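Local coordinates for alanine racemase (Actinobacillus succinogenes, PDB 3C3K), which adopts the two-lobed fold of the periplasmic-binding-protein-like family, whose relatives generally hold small molecules in the cleft between lobes, at residues V13-S16 against F22-A25; K28-T33 against Y39-C44; V90-Y95 against M244-L249; V104-V109 against Q236-Q241. All coordinates share one frame; numbering follows the deposited sequence.

Contacts 1 to 3 lie in the lobe built on the parallel sheet that carries strands 9-15, 39-45, 89-92 and 102-105, and contact 4 lies at its edge, towards the middle of the molecule. Contacts 1 and 2 share helix 21-35, contacts 3 and 4 helix 239-254; each pair has centres about 10 Å apart. The two helices meet where Phe22 CD1 lies 3.3 Å from Ser239 OG, and where Lys32 NZ reaches Glu240 OE2 at 2.7 Å, a salt bridge. Ala93 N, 2.9 Å from Val104 O, joins contacts 3 and 4. Glycerol, probably from the crystallisation liquor, lies about 3 Å from the side chain of Gln237, and glycerol is also found about 6 Å from that of Ser16.

Contact 1. Residues V13-S16 against F22-A25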
loop_
_atom_site.group_PDB
_atom_site.type_symbol
_atom_site.label_atom_id
_atom_site.label_comp_id
_atom_site.label_asym_id
_atom_site.label_seq_id
_atom_site.Cartn_x
_atom_site.Cartn_y
_atom_site.Cartn_z
ATOM N N VAL B 13 -9.075 -11.528 -7.796
ATOM C CA VAL B 13 -8.168 -11.686 -6.656
ATOM C C VAL B 13 -8.844 -11.267 -5.358
ATOM O O VAL B 13 -9.326 -10.150 -5.252
ATOM C CB VAL B 13 -6.875 -10.894 -6.874
ATOM C CG1 VAL B 13 -5.826 -11.232 -5.816
ATOM C CG2 VAL B 13 -6.320 -11.157 -8.303
ATOM N N MET B 14 -8.865 -12.164 -4.373
ATOM C CA MET B 14 -9.389 -11.888 -3.040
ATOM C C MET B 14 -8.199 -11.562 -2.169
ATOM O O MET B 14 -7.443 -12.455 -1.777
ATOM C CB MET B 14 -10.151 -13.119 -2.515
ATOM C CG MET B 14 -11.619 -13.257 -3.059
ATOM S SD MET B 14 -12.569 -14.816 -2.675
ATOM C CE MET B 14 -11.303 -15.837 -2.430
ATOM N N VAL B 15 -8.039 -10.282 -1.854
ATOM C CA VAL B 15 -6.866 -9.738 -1.183
ATOM C C VAL B 15 -7.074 -9.714 0.334
ATOM O O VAL B 15 -8.164 -9.346 0.821
ATOM C CB VAL B 15 -6.667 -8.309 -1.697
ATOM C CG1 VAL B 15 -5.543 -7.595 -0.994
ATOM C CG2 VAL B 15 -6.333 -8.396 -3.187
ATOM N N SER B 16 -6.053 -10.122 1.084
ATOM C CA SER B 16 -6.194 -10.107 2.534
ATOM C C SER B 16 -6.179 -8.692 3.131
ATOM O O SER B 16 -6.883 -8.416 4.072
ATOM C CB SER B 16 -5.110 -10.988 3.165
ATOM O OG SER B 16 -3.875 -10.547 2.685
ATOM N N PHE B 22 2.664 -5.982 1.072
ATOM C CA PHE B 22 2.923 -7.334 0.552
ATOM C C PHE B 22 1.821 -7.689 -0.452
ATOM O O PHE B 22 2.071 -8.238 -1.536
ATOM C CB PHE B 22 2.897 -8.359 1.713
ATOM C CG PHE B 22 2.892 -9.829 1.260
ATOM C CD1 PHE B 22 4.077 -10.451 0.909
ATOM C CD2 PHE B 22 1.716 -10.545 1.194
ATOM C CE1 PHE B 22 4.094 -11.781 0.524
ATOM C CE2 PHE B 22 1.717 -11.868 0.805
ATOM C CZ PHE B 22 2.908 -12.485 0.472
ATOM N N CYS B 23 0.572 -7.374 -0.099
ATOM C CA CYS B 23 -0.496 -7.617 -1.082
ATOM C C CYS B 23 -0.246 -6.907 -2.373
ATOM O O CYS B 23 -0.458 -7.492 -3.394
ATOM C CB CYS B 23 -1.839 -7.231 -0.556
ATOM S SG CYS B 23 -2.233 -8.259 0.888
ATOM N N ALA B 24 0.157 -5.631 -2.339
ATOM C CA ALA B 24 0.350 -4.858 -3.537
ATOM C C ALA B 24 1.411 -5.488 -4.397
ATOM O O ALA B 24 1.321 -5.455 -5.619
ATOM C CB ALA B 24 0.715 -3.357 -3.192
ATOM N N ALA B 25 2.451 -6.017 -3.780
ATOM C CA ALA B 25 3.526 -6.687 -4.484
ATOM C C ALA B 25 3.044 -7.985 -5.083
ATOM O O ALA B 25 3.406 -8.303 -6.195
ATOM C CB ALA B 25 4.756 -6.976 -3.561
#
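Val15 and Ser16 close on a single helical residue, Cys23, which supplies both of its side-chain atoms to the contact. The apolar part is Val15 CG1 against Cys23 CB at 3.7 Å. The same methyl also passes Cys23 SG at 3.9 Å, so one branch of the valine lies alongside the whole thiol-bearing arm. Rotation about the first valine torsion explains this: CG1 stands opposite the backbone N (chi1 175°), which places it beside Cys23. At the next residue, Ser16 OG meets Cys23 SG at 3.3 Å, a close contact between two buried polar atoms. Only these three residues bury area here, and the 108 Å² involved marks a small, point-like junction. The other side of the helix takes no part: Ala24 directs its CB away from the strand, is partly exposed, and packs on Ala19 of the second subunit, while the partly exposed Ala25 rests on Ser239. The geometry is that of the first connection in a beta-alpha-beta unit, strand 9-15 to helix 21-35, with five residues between the segments. Strands 39-45 and 68-70 flank Val13-Val15 in the parallel sheet, and helix 239-254 runs against helix 21-35 beside Phe22 and Ala25.

Contact 2. Residues K28-T33 against Y39-C44; sequences KGIEKT and YRILLC
Glu31 OE2 has two partners on the second subunit, a hydrogen bond from Asn45 ND2 and a long, weak ion pair with Arg52 NH1, while the aliphatic part of the same side chain packs on Ile41. The contact is the second half of the beta-alpha-beta unit formed by strand 9-15, helix 21-35 and strand 39-45: the helix runs back over one face of the sheet and packs on the strand that follows it. Glu31 and Ile41 mark the closest backbone approach, their CA atoms being 6.6 Å apart. Ile41 CG1 sits 4.1 Å from Glu31 CA and 4.2 Å from Glu31 CG, so the isoleucine leans on the helix backbone as well as on the glutamate stem. The two side chains lie at a slant to each other. Beyond CG the glutamate is extended (chi2 168°), which carries its carboxylate past Ile41 to the subunit interface.

The preceding residue, Arg40, turns its CB away from the helix, yet its NH1 forms a salt bridge with Glu35 of the same helix. Ile41 also touches Val13 and Ala34, placing it between the neighbouring strand 9-15 and the helix. Strand 39-45 is outermost in the sheet of this chain, and Leu43 continues it with backbone hydrogen bonds to the second subunit. The tightest apolar approach is made by Ile30, whose side chain crosses that of Ile41 at about a right angle; its CG2, opposite its own backbone N, meets Ile41 CD1 at 3.6 Å.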
loop_
_atom_site.group_PDB
_atom_site.type_symbol
_atom_site.label_atom_id
_atom_site.label_comp_id
_atom_site.label_asym_id
_atom_site.label_seq_id
_atom_site.Cartn_x
_atom_site.Cartn_y
_atom_site.Cartn_z
ATOM N N LYS B 28 0.883 -7.045 -8.094
ATOM C CA LYS B 28 1.687 -6.673 -9.196
ATOM C C LYS B 28 2.112 -7.872 -10.075
ATOM O O LYS B 28 2.087 -7.792 -11.310
ATOM C CB LYS B 28 2.938 -5.899 -8.720
ATOM C CG LYS B 28 3.674 -5.236 -9.900
ATOM C CD LYS B 28 4.932 -4.427 -9.455
ATOM C CE LYS B 28 5.790 -3.932 -10.678
ATOM N NZ LYS B 28 4.870 -3.495 -11.777
ATOM N N GLY B 29 2.548 -8.962 -9.444
ATOM C CA GLY B 29 2.992 -10.140 -10.172
ATOM C C GLY B 29 1.792 -10.833 -10.802
ATOM O O GLY B 29 1.856 -11.319 -11.932
ATOM N N ILE B 30 0.675 -10.859 -10.083
ATOM C CA ILE B 30 -0.530 -11.406 -10.663
ATOM C C ILE B 30 -0.803 -10.696 -12.007
ATOM O O ILE B 30 -0.963 -11.383 -13.044
ATOM C CB ILE B 30 -1.737 -11.332 -9.687
ATOM C CG1 ILE B 30 -1.557 -12.402 -8.620
ATOM C CG2 ILE B 30 -3.027 -11.539 -10.391
ATOM C CD1 ILE B 30 -2.483 -12.249 -7.381
ATOM N N GLU B 31 -0.834 -9.349 -11.995
ATOM C CA GLU B 31 -1.192 -8.551 -13.162
ATOM C C GLU B 31 -0.218 -8.794 -14.297
ATOM O O GLU B 31 -0.608 -8.871 -15.445
ATOM C CB GLU B 31 -1.118 -7.069 -12.839
ATOM C CG GLU B 31 -2.141 -6.560 -11.876
ATOM C CD GLU B 31 -1.827 -5.130 -11.376
ATOM O OE1 GLU B 31 -0.625 -4.716 -11.288
ATOM O OE2 GLU B 31 -2.814 -4.432 -11.097
ATOM N N LYS B 32 1.053 -8.937 -13.976
ATOM C CA LYS B 32 2.047 -9.103 -15.036
ATOM C C LYS B 32 1.768 -10.365 -15.794
ATOM O O LYS B 32 1.725 -10.324 -16.984
ATOM C CB LYS B 32 3.448 -9.167 -14.481
ATOM C CG LYS B 32 4.082 -7.778 -14.340
ATOM C CD LYS B 32 5.357 -7.941 -13.558
ATOM C CE LYS B 32 6.240 -8.954 -14.322
ATOM N NZ LYS B 32 7.652 -8.905 -13.838
ATOM N N THR B 33 1.584 -11.480 -15.093
ATOM C CA THR B 33 1.316 -12.747 -15.786
ATOM C C THR B 33 -0.035 -12.799 -16.422
ATOM O O THR B 33 -0.134 -13.266 -17.543
ATOM C CB THR B 33 1.684 -13.973 -14.963
ATOM O OG1 THR B 33 3.088 -13.860 -14.663
ATOM C CG2 THR B 33 1.460 -15.270 -15.752
ATOM N N TYR B 39 -5.835 -11.708 -19.827
ATOM C CA TYR B 39 -6.728 -11.455 -18.689
ATOM C C TYR B 39 -6.449 -10.119 -18.081
ATOM O O TYR B 39 -5.310 -9.698 -18.058
ATOM C CB TYR B 39 -6.539 -12.540 -17.636
ATOM C CG TYR B 39 -7.126 -13.853 -18.056
ATOM C CD1 TYR B 39 -8.470 -14.151 -17.801
ATOM C CD2 TYR B 39 -6.348 -14.823 -18.665
ATOM C CE1 TYR B 39 -9.036 -15.333 -18.212
ATOM C CE2 TYR B 39 -6.918 -16.021 -19.084
ATOM C CZ TYR B 39 -8.263 -16.263 -18.817
ATOM O OH TYR B 39 -8.841 -17.444 -19.190
ATOM N N ARG B 40 -7.507 -9.477 -17.584
ATOM C CA ARG B 40 -7.412 -8.370 -16.651
ATOM C C ARG B 40 -7.924 -8.798 -15.259
ATOM O O ARG B 40 -8.532 -9.862 -15.094
ATOM C CB ARG B 40 -8.252 -7.171 -17.151
ATOM C CG ARG B 40 -8.027 -6.809 -18.609
ATOM C CD ARG B 40 -6.642 -6.225 -18.735
ATOM N NE ARG B 40 -6.367 -5.763 -20.082
ATOM C CZ ARG B 40 -5.326 -5.021 -20.435
ATOM N NH1 ARG B 40 -4.389 -4.669 -19.556
ATOM N NH2 ARG B 40 -5.194 -4.697 -21.705
ATOM N N ILE B 41 -7.691 -7.957 -14.267
ATOM C CA ILE B 41 -7.775 -8.389 -12.890
ATOM C C ILE B 41 -8.833 -7.594 -12.135
ATOM O O ILE B 41 -8.848 -6.372 -12.198
ATOM C CB ILE B 41 -6.367 -8.181 -12.227
ATOM C CG1 ILE B 41 -5.281 -9.073 -12.907
ATOM C CG2 ILE B 41 -6.398 -8.403 -10.756
ATOM C CD1 ILE B 41 -5.571 -10.554 -12.771
ATOM N N LEU B 42 -9.727 -8.272 -11.422
ATOM C CA LEU B 42 -10.608 -7.555 -10.505
ATOM C C LEU B 42 -10.189 -7.909 -9.093
ATOM O O LEU B 42 -9.898 -9.103 -8.802
ATOM C CB LEU B 42 -12.048 -7.927 -10.716
ATOM C CG LEU B 42 -12.874 -7.328 -11.838
ATOM C CD1 LEU B 42 -14.228 -8.008 -11.773
ATOM C CD2 LEU B 42 -12.997 -5.813 -11.730
ATOM N N LEU B 43 -10.137 -6.923 -8.206
ATOM C CA LEU B 43 -9.762 -7.172 -6.808
ATOM C C LEU B 43 -10.948 -7.108 -5.863
ATOM O O LEU B 43 -11.892 -6.382 -6.087
ATOM C CB LEU B 43 -8.751 -6.114 -6.314
ATOM C CG LEU B 43 -7.488 -5.943 -7.116
ATOM C CD1 LEU B 43 -6.768 -4.775 -6.481
ATOM C CD2 LEU B 43 -6.606 -7.235 -7.087
ATOM N N CYS B 44 -10.873 -7.821 -4.762
ATOM C CA CYS B 44 -11.836 -7.604 -3.682
ATOM C C CYS B 44 -11.030 -7.600 -2.411
ATOM O O CYS B 44 -10.191 -8.501 -2.200
ATOM C CB CYS B 44 -12.849 -8.710 -3.607
ATOM S SG CYS B 44 -14.074 -8.344 -2.280
#

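Contact 3. Residues V90-Y95 against M244-L249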
loop_
_atom_site.group_PDB
_atom_site.type_symbol
_atom_site.label_atom_id
_atom_site.label_comp_id
_atom_site.label_asym_id
_atom_site.label_seq_id
_atom_site.Cartn_x
_atom_site.Cartn_y
_atom_site.Cartn_z
ATOM N N VAL B 90 -6.697 -20.865 -6.687
ATOM C CA VAL B 90 -5.322 -20.945 -6.205
ATOM C C VAL B 90 -5.245 -20.151 -4.941
ATOM O O VAL B 90 -5.815 -19.085 -4.874
ATOM C CB VAL B 90 -4.294 -20.346 -7.178
ATOM C CG1 VAL B 90 -2.926 -20.339 -6.570
ATOM C CG2 VAL B 90 -4.217 -21.133 -8.502
ATOM N N GLN B 91 -4.511 -20.659 -3.957
ATOM C CA GLN B 91 -4.316 -19.963 -2.712
ATOM C C GLN B 91 -2.901 -19.430 -2.641
ATOM O O GLN B 91 -1.940 -20.138 -2.972
ATOM C CB GLN B 91 -4.641 -20.865 -1.516
ATOM C CG GLN B 91 -3.944 -20.365 -0.180
ATOM C CD GLN B 91 -4.946 -19.545 0.628
ATOM O OE1 GLN B 91 -6.096 -19.948 0.749
ATOM N NE2 GLN B 91 -4.521 -18.402 1.164
ATOM N N CYS B 92 -2.757 -18.173 -2.270
ATOM C CA CYS B 92 -1.435 -17.546 -2.056
ATOM C C CYS B 92 -1.123 -17.359 -0.595
ATOM O O CYS B 92 -1.981 -16.943 0.184
ATOM C CB CYS B 92 -1.395 -16.135 -2.634
ATOM S SG CYS B 92 -1.367 -15.994 -4.392
ATOM N N ALA B 93 0.139 -17.592 -0.232
ATOM C CA ALA B 93 0.676 -17.181 1.054
ATOM C C ALA B 93 0.160 -17.949 2.233
ATOM O O ALA B 93 0.523 -17.636 3.317
ATOM C CB ALA B 93 0.479 -15.678 1.299
ATOM N N GLU B 94 -0.668 -18.947 2.024
ATOM C CA GLU B 94 -0.984 -19.927 3.065
ATOM C C GLU B 94 -0.544 -21.311 2.550
ATOM O O GLU B 94 -0.667 -21.616 1.371
ATOM C CB GLU B 94 -2.472 -19.925 3.405
ATOM C CG GLU B 94 -2.986 -18.674 4.105
ATOM C CD GLU B 94 -2.832 -18.752 5.603
ATOM O OE1 GLU B 94 -1.695 -19.005 6.059
ATOM O OE2 GLU B 94 -3.847 -18.575 6.314
ATOM N N TYR B 95 -0.003 -22.124 3.431
ATOM C CA TYR B 95 0.532 -23.431 3.041
ATOM C C TYR B 95 -0.053 -24.558 3.867
ATOM O O TYR B 95 0.215 -24.621 5.070
ATOM C CB TYR B 95 2.041 -23.436 3.235
ATOM C CG TYR B 95 2.742 -24.710 2.889
ATOM C CD1 TYR B 95 2.634 -25.249 1.625
ATOM C CD2 TYR B 95 3.588 -25.316 3.787
ATOM C CE1 TYR B 95 3.286 -26.397 1.263
ATOM C CE2 TYR B 95 4.271 -26.448 3.456
ATOM C CZ TYR B 95 4.116 -26.974 2.164
ATOM O OH TYR B 95 4.772 -28.084 1.784
ATOM N N MET B 244 3.015 -14.103 -9.784
ATOM C CA MET B 244 3.142 -14.586 -11.173
ATOM C C MET B 244 2.869 -16.103 -11.193
ATOM O O MET B 244 2.176 -16.613 -12.090
ATOM C CB MET B 244 4.536 -14.278 -11.700
ATOM C CG MET B 244 4.891 -12.805 -11.816
ATOM S SD MET B 244 6.621 -12.444 -12.350
ATOM C CE MET B 244 7.428 -13.263 -11.137
ATOM N N LYS B 245 3.349 -16.800 -10.159
ATOM C CA LYS B 245 3.227 -18.262 -10.097
ATOM C C LYS B 245 1.793 -18.622 -9.820
ATOM O O LYS B 245 1.278 -19.593 -10.393
ATOM C CB LYS B 245 4.247 -18.871 -9.072
ATOM C CG LYS B 245 4.240 -20.462 -8.959
ATOM C CD LYS B 245 4.450 -21.105 -10.339
ATOM C CE LYS B 245 5.459 -22.214 -10.340
ATOM N NZ LYS B 245 5.862 -22.582 -11.758
ATOM N N ALA B 246 1.108 -17.837 -8.968
ATOM C CA ALA B 246 -0.294 -18.102 -8.678
ATOM C C ALA B 246 -1.085 -18.076 -9.984
ATOM O O ALA B 246 -1.788 -19.012 -10.301
ATOM C CB ALA B 246 -0.864 -17.152 -7.574
ATOM N N VAL B 247 -0.869 -17.072 -10.813
ATOM C CA VAL B 247 -1.505 -17.027 -12.137
ATOM C C VAL B 247 -1.185 -18.190 -13.013
ATOM O O VAL B 247 -2.116 -18.746 -13.647
ATOM C CB VAL B 247 -1.216 -15.699 -12.876
ATOM C CG1 VAL B 247 -1.799 -15.723 -14.318
ATOM C CG2 VAL B 247 -1.780 -14.579 -12.059
ATOM N N SER B 248 0.098 -18.558 -13.063
ATOM C CA SER B 248 0.537 -19.739 -13.768
ATOM C C SER B 248 -0.195 -21.009 -13.379
ATOM O O SER B 248 -0.528 -21.816 -14.265
ATOM C CB SER B 248 2.035 -19.969 -13.611
ATOM O OG SER B 248 2.644 -19.157 -14.599
ATOM N N LEU B 249 -0.441 -21.156 -12.076
ATOM C CA LEU B 249 -1.185 -22.297 -11.573
ATOM C C LEU B 249 -2.658 -22.200 -11.954
ATOM O O LEU B 249 -3.328 -23.257 -12.234
ATOM C CB LEU B 249 -0.989 -22.463 -10.054
ATOM C CG LEU B 249 0.425 -22.728 -9.487
ATOM C CD1 LEU B 249 0.409 -22.834 -7.921
ATOM C CD2 LEU B 249 0.947 -23.990 -10.090
#
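Val90 splits its two methyl groups between successive parts of the helix. CG1 faces the Ala246 methyl, CB, at 3.9 Å, whereas CG2 passes Ala246 O at 3.7 Å and reaches Leu249 CB at 3.8 Å. The valine side chain lies crosswise to that of the leucine. Two residues further along the strand, Cys92 SG meets the same Ala246 CB at 3.4 Å, so this small side chain is touched by both strand residues that take part. It sits where the axes of the short strand and helix segments approach to 8.5 Å; they run almost antiparallel, at 167°.

This is the layered alpha/beta packing of the periplasmic-binding-protein-like fold. Strand 89-92 lies inside the parallel sheet, and helix 239-254, contributed from far along the chain, packs on one of its faces beside helix 21-35. Ile69 of the neighbouring strand 68-70 touches both Cys92 and Ala246, and Val104 on the other neighbour, strand 102-105, also packs on Ala246.

A further shell fixes the strand end. Gln91, whose CB points away from the helix, sends NE2 to Cys92 O at 3.1 Å, the donor standing well above the carbonyl plane; NE2 also bonds to Asp72 O. Beyond a left-handed backbone conformation at Ala93, Glu94 OE2 accepts hydrogen bonds from the backbone N of Leu74 and of Gln137.

Contact 4. Residues V104-V109 against Q236-Q241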
loop_
_atom_site.group_PDB
_atom_site.type_symbol
_atom_site.label_atom_id
_atom_site.label_comp_id
_atom_site.label_asym_id
_atom_site.label_seq_id
_atom_site.Cartn_x
_atom_site.Cartn_y
_atom_site.Cartn_z
ATOM N N VAL B 104 0.807 -21.317 -3.572
ATOM C CA VAL B 104 2.165 -20.849 -3.741
ATOM C C VAL B 104 2.451 -19.895 -2.552
ATOM O O VAL B 104 1.649 -19.032 -2.235
ATOM C CB VAL B 104 2.397 -20.193 -5.144
ATOM C CG1 VAL B 104 1.400 -19.106 -5.437
ATOM C CG2 VAL B 104 3.816 -19.566 -5.234
ATOM N N SER B 105 3.546 -20.151 -1.852
ATOM C CA SER B 105 3.930 -19.428 -0.625
ATOM C C SER B 105 5.374 -19.749 -0.278
ATOM O O SER B 105 6.051 -20.473 -1.011
ATOM C CB SER B 105 3.055 -19.798 0.570
ATOM O OG SER B 105 3.108 -21.158 0.802
ATOM N N ILE B 106 5.861 -19.169 0.817
ATOM C CA ILE B 106 7.118 -19.577 1.390
ATOM C C ILE B 106 6.834 -20.543 2.547
ATOM O O ILE B 106 5.665 -20.763 2.915
ATOM C CB ILE B 106 7.909 -18.343 1.953
ATOM C CG1 ILE B 106 7.165 -17.743 3.173
ATOM C CG2 ILE B 106 8.186 -17.337 0.815
ATOM C CD1 ILE B 106 7.991 -16.883 4.102
ATOM N N ASP B 107 7.915 -21.080 3.143
ATOM C CA ASP B 107 7.807 -21.888 4.361
ATOM C C ASP B 107 7.972 -20.973 5.596
ATOM O O ASP B 107 9.072 -20.662 5.996
ATOM C CB ASP B 107 8.919 -22.952 4.362
ATOM C CG ASP B 107 8.852 -23.879 5.554
ATOM O OD1 ASP B 107 8.231 -23.596 6.596
ATOM O OD2 ASP B 107 9.467 -24.929 5.469
ATOM N N ASP B 108 6.869 -20.600 6.222
ATOM C CA ASP B 108 6.870 -19.682 7.340
ATOM C C ASP B 108 7.538 -20.236 8.572
ATOM O O ASP B 108 8.142 -19.486 9.365
ATOM C CB ASP B 108 5.459 -19.234 7.638
ATOM C CG ASP B 108 4.971 -18.196 6.619
ATOM O OD1 ASP B 108 5.634 -17.170 6.567
ATOM O OD2 ASP B 108 4.031 -18.424 5.840
ATOM N N VAL B 109 7.391 -21.530 8.791
ATOM C CA VAL B 109 8.026 -22.142 9.985
ATOM C C VAL B 109 9.506 -22.133 9.852
ATOM O O VAL B 109 10.151 -21.719 10.775
ATOM C CB VAL B 109 7.543 -23.571 10.247
ATOM C CG1 VAL B 109 8.267 -24.184 11.513
ATOM C CG2 VAL B 109 6.125 -23.502 10.537
ATOM N N GLN B 236 12.898 -11.610 3.495
ATOM C CA GLN B 236 12.487 -11.227 2.133
ATOM C C GLN B 236 11.728 -12.341 1.454
ATOM O O GLN B 236 12.243 -13.477 1.364
ATOM C CB GLN B 236 13.725 -10.939 1.298
ATOM C CG GLN B 236 13.432 -10.582 -0.139
ATOM C CD GLN B 236 12.967 -9.185 -0.213
ATOM O OE1 GLN B 236 13.684 -8.282 0.219
ATOM N NE2 GLN B 236 11.742 -8.970 -0.726
ATOM N N GLN B 237 10.459 -12.078 1.108
ATOM C CA GLN B 237 9.657 -13.009 0.260
ATOM C C GLN B 237 9.787 -12.642 -1.228
ATOM O O GLN B 237 9.906 -11.458 -1.564
ATOM C CB GLN B 237 8.191 -12.917 0.591
ATOM C CG GLN B 237 7.886 -13.343 2.028
ATOM C CD GLN B 237 6.488 -13.847 2.145
ATOM O OE1 GLN B 237 6.054 -14.657 1.317
ATOM N NE2 GLN B 237 5.754 -13.402 3.201
ATOM N N PRO B 238 9.730 -13.638 -2.099
ATOM C CA PRO B 238 9.719 -13.270 -3.510
ATOM C C PRO B 238 8.292 -12.877 -3.954
ATOM O O PRO B 238 7.631 -13.641 -4.705
ATOM C CB PRO B 238 10.192 -14.569 -4.206
ATOM C CG PRO B 238 9.725 -15.656 -3.318
ATOM C CD PRO B 238 9.763 -15.112 -1.895
ATOM N N SER B 239 7.841 -11.700 -3.532
ATOM C CA SER B 239 6.408 -11.386 -3.557
ATOM C C SER B 239 5.802 -11.355 -4.953
ATOM O O SER B 239 4.754 -11.957 -5.187
ATOM C CB SER B 239 6.129 -10.116 -2.779
ATOM O OG SER B 239 6.441 -10.348 -1.399
ATOM N N GLU B 240 6.441 -10.635 -5.867
ATOM C CA GLU B 240 6.047 -10.678 -7.260
ATOM C C GLU B 240 6.011 -12.075 -7.888
ATOM O O GLU B 240 5.055 -12.390 -8.594
ATOM C CB GLU B 240 6.912 -9.748 -8.086
ATOM C CG GLU B 240 6.265 -9.315 -9.358
ATOM C CD GLU B 240 7.020 -8.148 -10.021
ATOM O OE1 GLU B 240 7.175 -7.083 -9.391
ATOM O OE2 GLU B 240 7.499 -8.314 -11.159
ATOM N N GLN B 241 7.056 -12.881 -7.689
ATOM C CA GLN B 241 7.088 -14.303 -8.128
ATOM C C GLN B 241 5.954 -15.151 -7.547
ATOM O O GLN B 241 5.392 -15.961 -8.252
ATOM C CB GLN B 241 8.457 -14.975 -7.835
ATOM C CG GLN B 241 9.669 -14.307 -8.604
ATOM C CD GLN B 241 10.977 -15.144 -8.636
ATOM O OE1 GLN B 241 11.688 -15.184 -9.657
ATOM N NE2 GLN B 241 11.299 -15.808 -7.514
HETATM O O HOH W 1 4.131 -16.902 1.492
#
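Ile106 spreads over the terminal amide of Gln237, the two side chains nearly perpendicular. Its CG1-CD1 arm lies over the amide face, CD1 being 3.9 Å from Gln237 CD, while CG2 comes in from the side to Gln237 OE1 at 3.5 Å. CG1 stands between the backbone N and the carbonyl carbon (chi1 67°), while CG2, beside the N, also meets Pro238 CD at 3.8 Å.

The amide has polar partners at both ends. A water bridges the segments, accepting from Ile106 N at 2.9 Å and donating to Gln237 OE1 at 3.0 Å. Gln237 NE2 donates to Asp220 OD1 and to O1 of a bound glycerol, probably from the crystallisation liquor. With OE1 accepting and NE2 donating to Asp220, the pattern supports the modelled orientation of the amide.

The contact joins two places where the chain leaves a strand and enters a helix: strand 102-105 leads into helix 108-121, and strand 234-236 into helix 239-254. Both lie towards the middle of the two-lobed molecule, consistent with the connections between lobes in the periplasmic-binding-protein-like fold. Pro238, at the N-cap position of its helix, centres an inverse gamma turn; the accompanying Ser239 N to Gln237 O bond is weak. Gln237 O gains a straighter bond from Gln236 NE2 at 3.2 Å, with an N-H...O angle of 173°, the acceptor lying in the plane of the donor amide. On the other segment Asp107 is the N-cap, its OD1 accepting from Ala110 N, and Asp108 OD1 forms a salt bridge with Arg142 NH2.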